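Local atomic coordinates of extracellular solute-binding protein, family 1 (Bifidobacterium longum subsp. infantis, PDB entry 6FTH), a protein that probably binds human milk oligosaccharides outside the cell and hands them to an ABC transporter for import. Residues Asp41-Ala44 / Trp48-Asp51; Gln368-Ser373 / Val417-Asp422; Gly375-Asp380 / Leu401-Ala406. One frame throughout, in Å; residues are numbered along the deposited sequence.

In the fold
After strand 29-36 the chain turns into helix 47-56, and contact 1 closes this short connection, with only three residues between its segments. Contact 2 opens far downstream at the end of helix 363-371 and closes at strand 418-420. Within the intervening chain lies contact 3, where residues 375-380, leading into strand 378-382, meet the loop 401-406. Contacts 2 and 3 share a three-stranded sheet, and their centres are about 7 Å apart. Contact 1 precedes both in the chain but reaches each through Trp-48, whose backbone and indole meet Ser-373 and Pro-403. The three contacts thereby tie the N-terminal sheet and its first helix to the later helix-and-sheet unit.

Contact 1 of 3, residues Asp41-Ala44 / Trp48-Asp51; sequences DKIA and WAKD
Ile-43 and Ala-49 supply the apolar part of the contact, methyl against methyl: CG2 of Ile-43 lies 3.5 Å from CB of Ala-49. With CG1 beside the backbone N (chi1 -63°), the CG2 branch of Ile-43 is the one anti to that N and the one presented to the helix. The same Ala-49 CB also packs against the backbone, 3.5 Å from Ile-43 O, so the methyl meets the CG2 branch and the carbonyl oxygen of Ile-43 together, on one side. The indole of the preceding residue, Trp-48, has this CB over one face, 3.9 Å above the plane and displaced toward the rim.

The polar part is slight. Lys-50 bends at its last torsion (chi4 -46°), which turns its amino group back toward the turn, and NZ makes a weak hydrogen bond of 3.5 Å with Ala-44 O. Within 41-44, Asp-41 OD1 accepts Lys-42 N at 2.7 Å, a bent bond that comes from the anti side, tilted about 32° out of the carboxylate plane, and also takes Asn-45 ND2. Ile-43 N is held by Glu-64 of strand 59-66, and Trp-48 NE1 by Pro-403 O.

Trp-62, also on strand 59-66, touches both Ile-43 and Ala-49 and so backs the pair from the sheet. Strands 29-36 and 59-66 run parallel and adjacent with helix 47-56 between them in sequence, making this the first half of a beta-alpha-beta crossover, as in the N-terminal lobe of periplasmic binding-protein folds.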
loop_
_atom_site.group_PDB
_atom_site.type_symbol
_atom_site.label_atom_id
_atom_site.label_comp_id
_atom_site.label_asym_id
_atom_site.label_seq_id
_atom_site.Cartn_x
_atom_site.Cartn_y
_atom_site.Cartn_z
ATOM N N ASP A 41 8.000 15.819 13.694
ATOM C CA ASP A 41 8.488 16.386 14.944
ATOM C C ASP A 41 8.216 15.406 16.079
ATOM O O ASP A 41 7.509 14.395 15.928
ATOM C CB ASP A 41 7.777 17.718 15.229
ATOM C CG ASP A 41 8.560 18.644 16.163
ATOM O OD1 ASP A 41 9.553 18.210 16.789
ATOM O OD2 ASP A 41 8.163 19.828 16.261
ATOM N N LYS A 42 8.833 15.677 17.219
ATOM C CA LYS A 42 8.523 14.926 18.421
ATOM C C LYS A 42 7.074 15.206 18.822
ATOM O O LYS A 42 6.591 16.331 18.700
ATOM C CB LYS A 42 9.489 15.380 19.517
ATOM C CG LYS A 42 9.727 14.383 20.626
ATOM C CD LYS A 42 8.449 14.219 21.417
ATOM C CE LYS A 42 8.621 13.575 22.729
ATOM N NZ LYS A 42 7.334 13.039 23.164
ATOM N N ILE A 43 6.368 14.171 19.289
ATOM C CA ILE A 43 4.955 14.329 19.644
ATOM C C ILE A 43 4.767 15.360 20.750
ATOM O O ILE A 43 3.794 16.126 20.742
ATOM C CB ILE A 43 4.334 12.974 20.035
ATOM C CG1 ILE A 43 4.355 12.026 18.849
ATOM C CG2 ILE A 43 2.875 13.162 20.504
ATOM C CD1 ILE A 43 3.767 10.639 19.172
ATOM N N ALA A 44 5.655 15.358 21.749
ATOM C CA ALA A 44 5.555 16.330 22.835
ATOM C C ALA A 44 5.566 17.760 22.314
ATOM O O ALA A 44 5.032 18.656 22.978
ATOM C CB ALA A 44 6.685 16.123 23.847
ATOM N N TRP A 48 -1.669 19.633 19.401
ATOM C CA TRP A 48 -2.815 18.734 19.513
ATOM C C TRP A 48 -2.556 17.636 20.525
ATOM O O TRP A 48 -3.493 17.169 21.183
ATOM C CB TRP A 48 -3.199 18.150 18.145
ATOM C CG TRP A 48 -2.173 17.233 17.531
ATOM C CD1 TRP A 48 -1.274 17.565 16.572
ATOM C CD2 TRP A 48 -1.941 15.854 17.839
ATOM N NE1 TRP A 48 -0.485 16.487 16.263
ATOM C CE2 TRP A 48 -0.880 15.421 17.022
ATOM C CE3 TRP A 48 -2.535 14.937 18.719
ATOM C CZ2 TRP A 48 -0.383 14.111 17.071
ATOM C CZ3 TRP A 48 -2.045 13.637 18.763
ATOM C CH2 TRP A 48 -0.970 13.247 17.953
ATOM N N ALA A 49 -1.296 17.201 20.667
ATOM C CA ALA A 49 -0.991 16.134 21.609
ATOM C C ALA A 49 -1.083 16.626 23.052
ATOM O O ALA A 49 -1.443 15.855 23.956
ATOM C CB ALA A 49 0.387 15.549 21.328
ATOM N N LYS A 50 -0.735 17.895 23.282
ATOM C CA LYS A 50 -0.936 18.501 24.593
ATOM C C LYS A 50 -2.422 18.657 24.892
ATOM O O LYS A 50 -2.879 18.338 26.000
ATOM C CB LYS A 50 -0.223 19.858 24.640
ATOM C CG LYS A 50 1.284 19.760 24.720
ATOM C CD LYS A 50 1.897 21.070 25.225
ATOM C CE LYS A 50 3.414 20.962 25.397
ATOM N NZ LYS A 50 3.868 19.724 26.095
ATOM N N ASP A 51 -3.186 19.121 23.900
ATOM C CA ASP A 51 -4.640 19.195 24.030
ATOM C C ASP A 51 -5.228 17.823 24.336
ATOM O O ASP A 51 -6.113 17.688 25.189
ATOM C CB ASP A 51 -5.271 19.725 22.737
ATOM C CG ASP A 51 -4.930 21.175 22.448
ATOM O OD1 ASP A 51 -4.330 21.844 23.318
ATOM O OD2 ASP A 51 -5.270 21.650 21.340
#

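Contact 2 of 3, residues Gln368-Ser373 / Val417-Asp422; sequences QQFLGS and VTIKGD
Leu-371 and Ile-419 meet between two backbones that themselves stay well apart, their closest CA atoms being those of Leu-371 and Asp-422 at 8.2 Å. On one side, helix 363-371 ends at Gly-372, which leaves helical geometry with a positive phi of 91°. On the other, the short strand 418-420 breaks at Gly-421, also with positive phi, and Asp-422 starts the next helix as its N-cap.

Side chains bridge the gap. Leu-371 and Ile-419 reach toward each other tip to tip: CD1 of Leu-371 lies 3.8 Å from CG2 of Ile-419 and is almost as near to its CD1, so a single leucine methyl sits against both isoleucine branch ends. Phe-370, its ring swung anti to the backbone N (chi1 -176°), offers its edge to Asp-422. OD2 approaches CE2 at 3.6 Å and CZ at 3.7 Å, close to the ring plane, and the carboxylate stands 77° to the ring. A negatively charged oxygen would be favoured beside this electropositive rim. The carboxylate is held by stronger partners as well, because Tyr-148 OH hydrogen-bonds OD2 while OD1 caps Gly-425 N.

Around this junction, Phe-409 meets the Phe-370 ring, and Gln-369 O binds the backbone N atoms of Leu-405 and Ala-406. Leu-371 also touches Val-388 on strand 385-388, the parallel neighbour of strand 418-420, so the end of helix 363-371 packs on the three-stranded sheet where helix 423-432 begins.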
loop_
_atom_site.group_PDB
_atom_site.type_symbol
_atom_site.label_atom_id
_atom_site.label_comp_id
_atom_site.label_asym_id
_atom_site.label_seq_id
_atom_site.Cartn_x
_atom_site.Cartn_y
_atom_site.Cartn_z
ATOM N N GLN A 368 -6.305 16.546 13.284
ATOM C CA GLN A 368 -5.051 17.149 13.737
ATOM C C GLN A 368 -3.884 16.158 13.684
ATOM O O GLN A 368 -2.758 16.545 13.365
ATOM C CB GLN A 368 -5.213 17.764 15.126
ATOM C CG GLN A 368 -6.081 19.013 15.121
ATOM C CD GLN A 368 -6.088 19.684 16.477
ATOM O OE1 GLN A 368 -5.332 20.639 16.705
ATOM N NE2 GLN A 368 -6.904 19.171 17.395
ATOM N N GLN A 369 -4.117 14.874 13.952
ATOM C CA GLN A 369 -3.023 13.927 13.735
ATOM C C GLN A 369 -2.612 13.899 12.277
ATOM O O GLN A 369 -1.429 13.809 11.943
ATOM C CB GLN A 369 -3.423 12.517 14.131
ATOM C CG GLN A 369 -3.638 12.229 15.565
ATOM C CD GLN A 369 -4.142 10.824 15.711
ATOM O OE1 GLN A 369 -3.378 9.866 15.544
ATOM N NE2 GLN A 369 -5.447 10.671 15.905
ATOM N N PHE A 370 -3.588 13.886 11.384
ATOM C CA PHE A 370 -3.313 13.654 9.975
ATOM C C PHE A 370 -2.665 14.883 9.339
ATOM O O PHE A 370 -1.743 14.750 8.534
ATOM C CB PHE A 370 -4.629 13.252 9.280
ATOM C CG PHE A 370 -4.490 12.887 7.825
ATOM C CD1 PHE A 370 -3.667 11.848 7.412
ATOM C CD2 PHE A 370 -5.232 13.557 6.867
ATOM C CE1 PHE A 370 -3.541 11.529 6.064
ATOM C CE2 PHE A 370 -5.126 13.234 5.519
ATOM C CZ PHE A 370 -4.281 12.226 5.122
ATOM N N LEU A 371 -3.139 16.083 9.706
ATOM C CA LEU A 371 -2.730 17.340 9.081
ATOM C C LEU A 371 -1.980 18.282 10.014
ATOM O O LEU A 371 -1.592 19.374 9.578
ATOM C CB LEU A 371 -3.974 18.072 8.547
ATOM C CG LEU A 371 -4.805 17.267 7.540
ATOM C CD1 LEU A 371 -6.087 18.008 7.157
ATOM C CD2 LEU A 371 -3.992 16.936 6.315
ATOM N N GLY A 372 -1.793 17.914 11.268
ATOM C CA GLY A 372 -1.157 18.769 12.255
ATOM C C GLY A 372 -2.159 19.622 13.020
ATOM O O GLY A 372 -3.349 19.691 12.709
ATOM N N SER A 373 -1.648 20.302 14.043
ATOM C CA SER A 373 -2.499 21.064 14.950
ATOM C C SER A 373 -3.243 22.178 14.220
ATOM O O SER A 373 -2.717 22.810 13.300
ATOM C CB SER A 373 -1.624 21.688 16.035
ATOM O OG SER A 373 -0.875 20.701 16.731
ATOM N N VAL A 417 -16.324 14.864 6.043
ATOM C CA VAL A 417 -15.281 15.874 6.178
ATOM C C VAL A 417 -14.714 16.178 4.806
ATOM O O VAL A 417 -14.467 15.264 4.009
ATOM C CB VAL A 417 -14.173 15.345 7.109
ATOM C CG1 VAL A 417 -12.870 16.190 6.996
ATOM C CG2 VAL A 417 -14.687 15.307 8.532
ATOM N N THR A 418 -14.510 17.464 4.523
ATOM C CA THR A 418 -13.854 17.926 3.308
ATOM C C THR A 418 -12.551 18.603 3.693
ATOM O O THR A 418 -12.525 19.418 4.623
ATOM C CB THR A 418 -14.732 18.914 2.548
ATOM O OG1 THR A 418 -15.900 18.215 2.087
ATOM C CG2 THR A 418 -13.972 19.485 1.348
ATOM N N ILE A 419 -11.484 18.252 2.987
ATOM C CA ILE A 419 -10.172 18.848 3.201
ATOM C C ILE A 419 -9.760 19.497 1.904
ATOM O O ILE A 419 -9.746 18.846 0.852
ATOM C CB ILE A 419 -9.130 17.801 3.611
ATOM C CG1 ILE A 419 -9.550 17.125 4.923
ATOM C CG2 ILE A 419 -7.744 18.465 3.741
ATOM C CD1 ILE A 419 -8.727 15.886 5.293
ATOM N N LYS A 420 -9.418 20.773 1.983
ATOM C CA LYS A 420 -8.811 21.481 0.881
ATOM C C LYS A 420 -7.317 21.576 1.152
ATOM O O LYS A 420 -6.907 21.986 2.244
ATOM C CB LYS A 420 -9.421 22.870 0.760
ATOM C CG LYS A 420 -8.748 23.747 -0.257
ATOM C CD LYS A 420 -9.472 25.088 -0.256
ATOM C CE LYS A 420 -8.842 26.163 -1.081
ATOM N NZ LYS A 420 -9.689 27.397 -0.853
ATOM N N GLY A 421 -6.517 21.151 0.190
ATOM C CA GLY A 421 -5.082 21.283 0.286
ATOM C C GLY A 421 -4.316 20.077 0.777
ATOM O O GLY A 421 -3.153 20.226 1.171
ATOM N N ASP A 422 -4.927 18.894 0.808
ATOM C CA ASP A 422 -4.190 17.644 1.006
ATOM C C ASP A 422 -3.732 17.265 -0.384
ATOM O O ASP A 422 -4.422 16.560 -1.129
ATOM C CB ASP A 422 -5.046 16.543 1.614
ATOM C CG ASP A 422 -4.336 15.220 1.636
ATOM O OD1 ASP A 422 -3.125 15.167 1.317
ATOM O OD2 ASP A 422 -4.983 14.214 2.024
#

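Contact 3 of 3, residues Gly375-Asp380 / Leu401-Ala406; sequences GNLVTD and LFPGLA
Phe-402 is the first residue along 401-406 to touch the other segment, its CE1 lying 3.4 Å from Leu-377 CD1. That is a tight approach for two carbons, with the methyl oblique to the ring. The ring itself is packed by its own chain: Pro-403 CD stands 3.6 Å above one face, offset toward the rim, and Gly-404 O lies in plane at the edge. Tyr-393 of helix 390-398 adds an edge-to-face neighbour.

Pro-403 follows, and takes two partners. Its CD is 3.7 Å from the same Leu-377 CD1, which therefore fits into the corner between the proline and the phenyl ring. Farther round the pyrrolidine, Asn-376 ND2 sits 3.6 Å from Pro-403 CB and equally close to CG. The amide is brought there by a chi1 of -176°, anti to the backbone N.

Ala-396 of helix 390-398 touches Pro-403 as well, and Lys-392 on that helix binds Asn-376 O. Between 375-380 and 401-406 themselves the contact is made of carbon packing plus an amide resting on proline carbons, so shape fit and burial of apolar surface, not polar pairing, join them.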
loop_
_atom_site.group_PDB
_atom_site.type_symbol
_atom_site.label_atom_id
_atom_site.label_comp_id
_atom_site.label_asym_id
_atom_site.label_seq_id
_atom_site.Cartn_x
_atom_site.Cartn_y
_atom_site.Cartn_z
ATOM N N GLY A 375 -4.462 25.720 13.402
ATOM C CA GLY A 375 -3.730 26.969 13.475
ATOM C C GLY A 375 -2.274 26.884 13.102
ATOM O O GLY A 375 -1.620 27.928 12.977
ATOM N N ASN A 376 -1.729 25.685 12.934
ATOM C CA ASN A 376 -0.360 25.541 12.469
ATOM C C ASN A 376 -0.396 25.387 10.954
ATOM O O ASN A 376 -0.190 26.363 10.228
ATOM C CB ASN A 376 0.316 24.374 13.205
ATOM C CG ASN A 376 1.774 24.220 12.854
ATOM O OD1 ASN A 376 2.220 24.639 11.781
ATOM N ND2 ASN A 376 2.528 23.580 13.745
ATOM N N LEU A 377 -0.731 24.186 10.461
ATOM C CA LEU A 377 -0.855 23.945 9.031
ATOM C C LEU A 377 -2.290 23.911 8.546
ATOM O O LEU A 377 -2.511 23.967 7.336
ATOM C CB LEU A 377 -0.250 22.586 8.642
ATOM C CG LEU A 377 1.180 22.312 9.062
ATOM C CD1 LEU A 377 1.601 20.945 8.518
ATOM C CD2 LEU A 377 2.082 23.409 8.527
ATOM N N VAL A 378 -3.265 23.770 9.435
ATOM C CA VAL A 378 -4.633 23.501 9.011
ATOM C C VAL A 378 -5.574 24.428 9.758
ATOM O O VAL A 378 -5.408 24.675 10.960
ATOM C CB VAL A 378 -5.007 22.010 9.213
ATOM C CG1 VAL A 378 -4.871 21.617 10.648
ATOM C CG2 VAL A 378 -6.432 21.725 8.708
ATOM N N THR A 379 -6.551 24.962 9.034
ATOM C CA THR A 379 -7.581 25.830 9.584
ATOM C C THR A 379 -8.893 25.061 9.658
ATOM O O THR A 379 -9.292 24.410 8.686
ATOM C CB THR A 379 -7.741 27.058 8.688
ATOM O OG1 THR A 379 -6.533 27.836 8.738
ATOM C CG2 THR A 379 -8.889 27.930 9.166
ATOM N N ASP A 380 -9.546 25.120 10.816
ATOM C CA ASP A 380 -10.898 24.600 10.984
ATOM C C ASP A 380 -11.871 25.667 10.500
ATOM O O ASP A 380 -12.049 26.695 11.158
ATOM C CB ASP A 380 -11.132 24.260 12.454
ATOM C CG ASP A 380 -12.525 23.695 12.716
ATOM O OD1 ASP A 380 -13.350 23.640 11.788
ATOM O OD2 ASP A 380 -12.786 23.291 13.858
ATOM N N LEU A 401 9.989 18.330 10.536
ATOM C CA LEU A 401 9.295 18.832 11.710
ATOM C C LEU A 401 7.789 18.807 11.492
ATOM O O LEU A 401 7.061 19.690 11.955
ATOM C CB LEU A 401 9.766 20.243 12.061
ATOM C CG LEU A 401 11.214 20.331 12.540
ATOM C CD1 LEU A 401 11.668 21.798 12.565
ATOM C CD2 LEU A 401 11.344 19.697 13.903
ATOM N N PHE A 402 7.286 17.777 10.815
ATOM C CA PHE A 402 5.849 17.725 10.575
ATOM C C PHE A 402 5.123 17.648 11.916
ATOM O O PHE A 402 5.446 16.778 12.735
ATOM C CB PHE A 402 5.441 16.550 9.696
ATOM C CG PHE A 402 4.023 16.657 9.218
ATOM C CD1 PHE A 402 3.686 17.578 8.234
ATOM C CD2 PHE A 402 3.024 15.879 9.768
ATOM C CE1 PHE A 402 2.373 17.710 7.797
ATOM C CE2 PHE A 402 1.699 16.018 9.336
ATOM C CZ PHE A 402 1.384 16.937 8.348
ATOM N N PRO A 403 4.122 18.536 12.178
ATOM C CA PRO A 403 3.485 18.589 13.502
ATOM C C PRO A 403 2.282 17.665 13.632
ATOM O O PRO A 403 1.279 18.001 14.278
ATOM C CB PRO A 403 3.059 20.052 13.606
ATOM C CG PRO A 403 2.638 20.366 12.180
ATOM C CD PRO A 403 3.672 19.646 11.318
ATOM N N GLY A 404 2.425 16.475 13.083
ATOM C CA GLY A 404 1.435 15.437 13.251
ATOM C C GLY A 404 2.023 14.094 12.898
ATOM O O GLY A 404 3.225 13.955 12.675
ATOM N N LEU A 405 1.157 13.092 12.869
ATOM C CA LEU A 405 1.570 11.745 12.522
ATOM C C LEU A 405 1.355 11.422 11.050
ATOM O O LEU A 405 1.890 10.418 10.566
ATOM C CB LEU A 405 0.789 10.747 13.382
ATOM C CG LEU A 405 0.863 10.984 14.903
ATOM C CD1 LEU A 405 0.122 9.936 15.680
ATOM C CD2 LEU A 405 2.314 11.031 15.377
ATOM N N ALA A 406 0.600 12.247 10.337
ATOM C CA ALA A 406 0.352 12.118 8.880
ATOM C C ALA A 406 -0.306 10.763 8.596
ATOM O O ALA A 406 -1.172 10.330 9.379
ATOM C CB ALA A 406 1.600 12.426 8.095
#